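Local coordinates for protein sensor histidine kinase (Pseudomonas syringae pv. tomato, PDB 3CIT) that is a putative sensor histidine kinase, probably acting in two-component phosphorelay signalling, of which this chain is the GAF domain, at residues A[74-88]-A[91-105]. Numbering follows the deposited sequence.
Sequences TLETTADPLAIGPQW and RPGTHLPCVLLLPLR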
loop_
_atom_site.group_PDB
_atom_site.type_symbol
_atom_site.label_atom_id
_atom_site.label_comp_id
_atom_site.label_asym_id
_atom_site.label_seq_id
_atom_site.Cartn_x
_atom_site.Cartn_y
_atom_site.Cartn_z
ATOM N N THR A 74 -4.899 1.020 28.266
ATOM C CA THR A 74 -4.577 -0.400 28.136
ATOM C C THR A 74 -3.807 -0.722 26.868
ATOM O O THR A 74 -3.238 -1.791 26.753
ATOM C CB THR A 74 -5.845 -1.287 28.174
ATOM O OG1 THR A 74 -6.656 -1.067 27.009
ATOM C CG2 THR A 74 -6.633 -1.024 29.492
ATOM N N LEU A 75 -3.800 0.185 25.916
ATOM C CA LEU A 75 -3.046 -0.009 24.682
ATOM C C LEU A 75 -1.555 0.255 24.881
ATOM O O LEU A 75 -1.144 1.227 25.531
ATOM C CB LEU A 75 -3.564 0.918 23.612
ATOM C CG LEU A 75 -5.013 0.756 23.182
ATOM C CD1 LEU A 75 -5.334 1.867 22.206
ATOM C CD2 LEU A 75 -5.250 -0.623 22.572
ATOM N N GLU A 76 -0.753 -0.637 24.305
ATOM C CA GLU A 76 0.683 -0.422 24.188
ATOM C C GLU A 76 0.946 0.817 23.360
ATOM O O GLU A 76 0.184 1.145 22.458
ATOM C CB GLU A 76 1.337 -1.630 23.523
ATOM C CG GLU A 76 1.409 -2.830 24.464
ATOM C CD GLU A 76 2.384 -2.600 25.614
ATOM O OE1 GLU A 76 3.609 -2.476 25.326
ATOM O OE2 GLU A 76 1.931 -2.544 26.796
ATOM N N THR A 77 2.005 1.539 23.688
ATOM C CA THR A 77 2.322 2.748 22.959
ATOM C C THR A 77 3.788 2.682 22.540
ATOM O O THR A 77 4.627 3.406 23.065
ATOM C CB THR A 77 2.028 3.989 23.812
ATOM O OG1 THR A 77 2.805 3.952 25.011
ATOM C CG2 THR A 77 0.539 4.049 24.175
ATOM N N THR A 78 4.104 1.789 21.613
ATOM C CA THR A 78 5.498 1.624 21.175
ATOM C C THR A 78 5.712 2.349 19.866
ATOM O O THR A 78 4.830 2.327 18.995
ATOM C CB THR A 78 5.868 0.145 20.987
ATOM O OG1 THR A 78 5.333 -0.612 22.078
ATOM C CG2 THR A 78 7.389 -0.024 20.976
ATOM N N ALA A 79 6.866 3.002 19.723
ATOM C CA ALA A 79 7.229 3.590 18.442
ATOM C C ALA A 79 7.356 2.498 17.382
ATOM O O ALA A 79 7.869 1.427 17.645
ATOM C CB ALA A 79 8.486 4.363 18.544
ATOM N N ASP A 80 6.891 2.794 16.174
ATOM C CA ASP A 80 6.802 1.817 15.089
ATOM C C ASP A 80 7.274 2.551 13.794
ATOM O O ASP A 80 6.482 2.762 12.889
ATOM C CB ASP A 80 5.313 1.390 15.009
ATOM C CG ASP A 80 5.052 0.078 14.211
ATOM O OD1 ASP A 80 6.012 -0.590 13.795
ATOM O OD2 ASP A 80 3.811 -0.266 14.065
ATOM N N PRO A 81 8.557 2.986 13.746
ATOM C CA PRO A 81 9.090 3.798 12.645
ATOM C C PRO A 81 9.183 3.063 11.293
ATOM O O PRO A 81 9.177 3.692 10.221
ATOM C CB PRO A 81 10.476 4.219 13.138
ATOM C CG PRO A 81 10.832 3.241 14.190
ATOM C CD PRO A 81 9.554 2.777 14.808
ATOM N N LEU A 82 9.197 1.738 11.351
ATOM C CA LEU A 82 9.338 0.943 10.138
ATOM C C LEU A 82 8.050 0.671 9.397
ATOM O O LEU A 82 8.092 0.296 8.222
ATOM C CB LEU A 82 9.989 -0.395 10.485
ATOM C CG LEU A 82 11.436 -0.335 10.918
ATOM C CD1 LEU A 82 11.820 -1.744 11.331
ATOM C CD2 LEU A 82 12.293 0.158 9.793
ATOM N N ALA A 83 6.918 0.876 10.062
ATOM C CA ALA A 83 5.632 0.446 9.552
ATOM C C ALA A 83 5.264 1.079 8.213
ATOM O O ALA A 83 5.370 2.297 8.022
ATOM C CB ALA A 83 4.531 0.723 10.553
ATOM N N ILE A 84 4.838 0.220 7.289
ATOM C CA ILE A 84 4.324 0.645 5.999
ATOM C C ILE A 84 2.866 0.138 5.964
ATOM O O ILE A 84 2.590 -1.060 5.986
ATOM C CB ILE A 84 5.155 0.022 4.851
ATOM C CG1 ILE A 84 6.647 0.460 4.986
ATOM C CG2 ILE A 84 4.569 0.369 3.500
ATOM C CD1 ILE A 84 7.543 0.128 3.836
ATOM N N GLY A 85 1.920 1.018 5.878
ATOM C CA GLY A 85 0.568 0.551 5.722
ATOM C C GLY A 85 -0.033 0.062 7.026
ATOM O O GLY A 85 0.623 -0.003 8.078
ATOM N N PRO A 86 -1.299 -0.256 6.958
ATOM C CA PRO A 86 -2.077 -0.498 8.144
ATOM C C PRO A 86 -1.835 -1.863 8.765
ATOM O O PRO A 86 -1.128 -2.693 8.201
ATOM C CB PRO A 86 -3.498 -0.368 7.661
ATOM C CG PRO A 86 -3.514 -0.476 6.253
ATOM C CD PRO A 86 -2.109 -0.359 5.727
ATOM N N GLN A 87 -2.433 -2.051 9.926
ATOM C CA GLN A 87 -2.440 -3.338 10.613
ATOM C C GLN A 87 -3.767 -3.434 11.377
ATOM O O GLN A 87 -4.147 -2.504 12.122
ATOM C CB GLN A 87 -1.264 -3.454 11.584
ATOM C CG GLN A 87 -1.153 -4.866 12.254
ATOM C CD GLN A 87 0.078 -5.085 13.106
ATOM O OE1 GLN A 87 0.486 -6.239 13.377
ATOM N NE2 GLN A 87 0.676 -4.011 13.535
ATOM N N TRP A 88 -4.446 -4.555 11.218
ATOM C CA TRP A 88 -5.645 -4.872 12.006
ATOM C C TRP A 88 -5.282 -5.867 13.072
ATOM O O TRP A 88 -4.703 -6.907 12.762
ATOM C CB TRP A 88 -6.694 -5.490 11.108
ATOM C CG TRP A 88 -7.972 -5.844 11.796
ATOM C CD1 TRP A 88 -8.437 -7.111 12.077
ATOM C CD2 TRP A 88 -8.957 -4.931 12.303
ATOM N NE1 TRP A 88 -9.650 -7.028 12.745
ATOM C CE2 TRP A 88 -9.999 -5.714 12.886
ATOM C CE3 TRP A 88 -9.074 -3.546 12.319
ATOM C CZ2 TRP A 88 -11.125 -5.139 13.460
ATOM C CZ3 TRP A 88 -10.200 -2.980 12.939
ATOM C CH2 TRP A 88 -11.206 -3.784 13.469
ATOM N N ARG A 91 -7.508 -8.648 19.782
ATOM C CA ARG A 91 -6.956 -8.778 21.110
ATOM C C ARG A 91 -8.083 -9.345 22.000
ATOM O O ARG A 91 -8.705 -8.642 22.786
ATOM C CB ARG A 91 -6.458 -7.421 21.579
ATOM C CG ARG A 91 -5.419 -6.760 20.664
ATOM C CD ARG A 91 -4.937 -5.365 21.164
ATOM N NE ARG A 91 -4.426 -5.366 22.536
ATOM C CZ ARG A 91 -5.072 -4.897 23.616
ATOM N NH1 ARG A 91 -4.487 -4.951 24.817
ATOM N NH2 ARG A 91 -6.274 -4.353 23.527
ATOM N N PRO A 92 -8.387 -10.625 21.820
ATOM C CA PRO A 92 -9.567 -11.199 22.466
ATOM C C PRO A 92 -9.567 -11.082 23.994
ATOM O O PRO A 92 -8.542 -11.252 24.629
ATOM C CB PRO A 92 -9.507 -12.673 22.053
ATOM C CG PRO A 92 -8.692 -12.717 20.907
ATOM C CD PRO A 92 -7.692 -11.626 21.005
ATOM N N GLY A 93 -10.721 -10.738 24.557
ATOM C CA GLY A 93 -10.892 -10.708 25.998
ATOM C C GLY A 93 -10.429 -9.432 26.686
ATOM O O GLY A 93 -10.583 -9.321 27.920
ATOM N N THR A 94 -9.863 -8.492 25.913
ATOM C CA THR A 94 -9.292 -7.256 26.447
ATOM C C THR A 94 -10.330 -6.163 26.421
ATOM O O THR A 94 -11.457 -6.347 25.922
ATOM C CB THR A 94 -8.044 -6.802 25.640
ATOM O OG1 THR A 94 -8.453 -6.472 24.322
ATOM C CG2 THR A 94 -6.897 -7.901 25.625
ATOM N N HIS A 95 -9.968 -5.006 26.961
ATOM C CA HIS A 95 -10.868 -3.859 26.988
ATOM C C HIS A 95 -11.160 -3.295 25.581
ATOM O O HIS A 95 -12.185 -2.660 25.368
ATOM C CB HIS A 95 -10.275 -2.769 27.877
ATOM C CG HIS A 95 -10.445 -3.029 29.342
ATOM N ND1 HIS A 95 -9.552 -3.784 30.069
ATOM C CD2 HIS A 95 -11.426 -2.676 30.197
ATOM C CE1 HIS A 95 -9.961 -3.851 31.325
ATOM N NE2 HIS A 95 -11.103 -3.198 31.429
ATOM N N LEU A 96 -10.228 -3.505 24.667
ATOM C CA LEU A 96 -10.270 -3.013 23.280
ATOM C C LEU A 96 -9.876 -4.136 22.350
ATOM O O LEU A 96 -8.724 -4.245 21.878
ATOM C CB LEU A 96 -9.347 -1.792 23.080
ATOM C CG LEU A 96 -9.741 -0.533 23.863
ATOM C CD1 LEU A 96 -8.669 0.557 23.804
ATOM C CD2 LEU A 96 -11.103 0.034 23.378
ATOM N N PRO A 97 -10.812 -5.056 22.138
ATOM C CA PRO A 97 -10.483 -6.263 21.382
ATOM C C PRO A 97 -10.177 -6.131 19.880
ATOM O O PRO A 97 -9.798 -7.114 19.273
ATOM C CB PRO A 97 -11.691 -7.175 21.602
ATOM C CG PRO A 97 -12.772 -6.324 22.097
ATOM C CD PRO A 97 -12.173 -5.091 22.708
ATOM N N CYS A 98 -10.392 -4.960 19.309
ATOM C CA CYS A 98 -10.124 -4.695 17.894
ATOM C C CYS A 98 -9.375 -3.365 17.839
ATOM O O CYS A 98 -9.828 -2.373 18.422
ATOM C CB CYS A 98 -11.472 -4.605 17.109
ATOM S SG CYS A 98 -12.165 -6.198 16.960
ATOM N N VAL A 99 -8.275 -3.345 17.090
ATOM C CA VAL A 99 -7.450 -2.162 16.899
ATOM C C VAL A 99 -6.989 -2.075 15.444
ATOM O O VAL A 99 -6.584 -3.072 14.855
ATOM C CB VAL A 99 -6.230 -2.201 17.827
ATOM C CG1 VAL A 99 -5.270 -0.985 17.562
ATOM C CG2 VAL A 99 -6.702 -2.240 19.284
ATOM N N LEU A 100 -7.043 -0.868 14.903
ATOM C CA LEU A 100 -6.534 -0.546 13.562
ATOM C C LEU A 100 -5.422 0.496 13.710
ATOM O O LEU A 100 -5.625 1.563 14.325
ATOM C CB LEU A 100 -7.679 -0.029 12.691
ATOM C CG LEU A 100 -7.363 0.417 11.269
ATOM C CD1 LEU A 100 -6.791 -0.731 10.374
ATOM C CD2 LEU A 100 -8.557 1.169 10.569
ATOM N N LEU A 101 -4.249 0.181 13.167
ATOM C CA LEU A 101 -3.100 1.083 13.171
ATOM C C LEU A 101 -2.927 1.674 11.779
ATOM O O LEU A 101 -2.943 0.921 10.797
ATOM C CB LEU A 101 -1.847 0.292 13.560
ATOM C CG LEU A 101 -1.888 -0.441 14.913
ATOM C CD1 LEU A 101 -0.529 -1.093 15.150
ATOM C CD2 LEU A 101 -2.216 0.510 16.007
ATOM N N LEU A 102 -2.764 2.997 11.704
ATOM C CA LEU A 102 -2.517 3.729 10.460
ATOM C C LEU A 102 -1.276 4.620 10.672
ATOM O O LEU A 102 -1.344 5.641 11.343
ATOM C CB LEU A 102 -3.728 4.580 10.069
ATOM C CG LEU A 102 -5.072 3.823 10.122
ATOM C CD1 LEU A 102 -6.280 4.707 10.266
ATOM C CD2 LEU A 102 -5.151 2.891 8.873
ATOM N N PRO A 103 -0.147 4.237 10.092
ATOM C CA PRO A 103 1.059 4.995 10.262
ATOM C C PRO A 103 0.992 6.391 9.679
ATOM O O PRO A 103 0.316 6.631 8.661
ATOM C CB PRO A 103 2.115 4.184 9.488
ATOM C CG PRO A 103 1.560 2.864 9.316
ATOM C CD PRO A 103 0.081 3.025 9.275
ATOM N N LEU A 104 1.711 7.292 10.326
ATOM C CA LEU A 104 1.968 8.627 9.816
ATOM C C LEU A 104 3.379 8.688 9.246
ATOM O O LEU A 104 4.351 8.446 9.934
ATOM C CB LEU A 104 1.826 9.679 10.925
ATOM C CG LEU A 104 0.426 10.199 11.257
ATOM C CD1 LEU A 104 -0.429 9.149 11.885
ATOM C CD2 LEU A 104 0.539 11.463 12.158
ATOM N N ARG A 105 3.470 9.024 7.965
ATOM C CA ARG A 105 4.746 9.155 7.294
ATOM C C ARG A 105 4.703 10.386 6.416
ATOM O O ARG A 105 3.772 10.546 5.615
ATOM C CB ARG A 105 5.025 7.909 6.473
ATOM C CG ARG A 105 6.401 7.917 5.842
ATOM C CD ARG A 105 6.684 6.623 5.089
ATOM N NE ARG A 105 6.685 5.442 5.960
ATOM C CZ ARG A 105 7.780 4.927 6.532
ATOM N NH1 ARG A 105 8.962 5.472 6.329
ATOM N NH2 ARG A 105 7.702 3.845 7.298
HETATM O O HOH W 1 -7.213 -3.420 25.927
HETATM O O HOH W 2 11.196 3.795 7.480
HETATM O O HOH W 3 4.350 4.480 6.713
#
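R105 reaches across to the turn D80–A83. From CB, CG stands opposite the backbone N (chi1 -175°), and the chain stays extended to CD before bending at chi3 (-62°). R105 NE meets water 3 at 2.6 Å, and that water donates to A83 O. NH1 gives a hydrogen to water 2. R105 NH2 makes the direct bond to A83 O at 2.9 Å, nearly straight at 166°. A83 O lies in the guanidinium plane, but NH2 stands above the carbonyl plane. NH2 also bonds P81 O weakly. P103 CG packs on A83 CB at 3.9 Å.

Q87-W88 and 98-105 belong to the antiparallel sheet of the GAF domain. Strand 87-90, an edge strand within this chain, forms a hairpin with 98-105. Q87 and L101 are a hydrogen-bonded pair: L101 N to Q87 O is 2.9 Å. On the other face, the W88 ring turns an edge to L100 CB, and W88 CZ2 touches C98 CB at 3.7 Å. In the 74-86 loop, L75 CD2 meets V99 CG2 at 3.9 Å and lies over one face of the R91 guanidinium. Water 1 links R91 NH2 to T74 OG1, which also bonds R71 O.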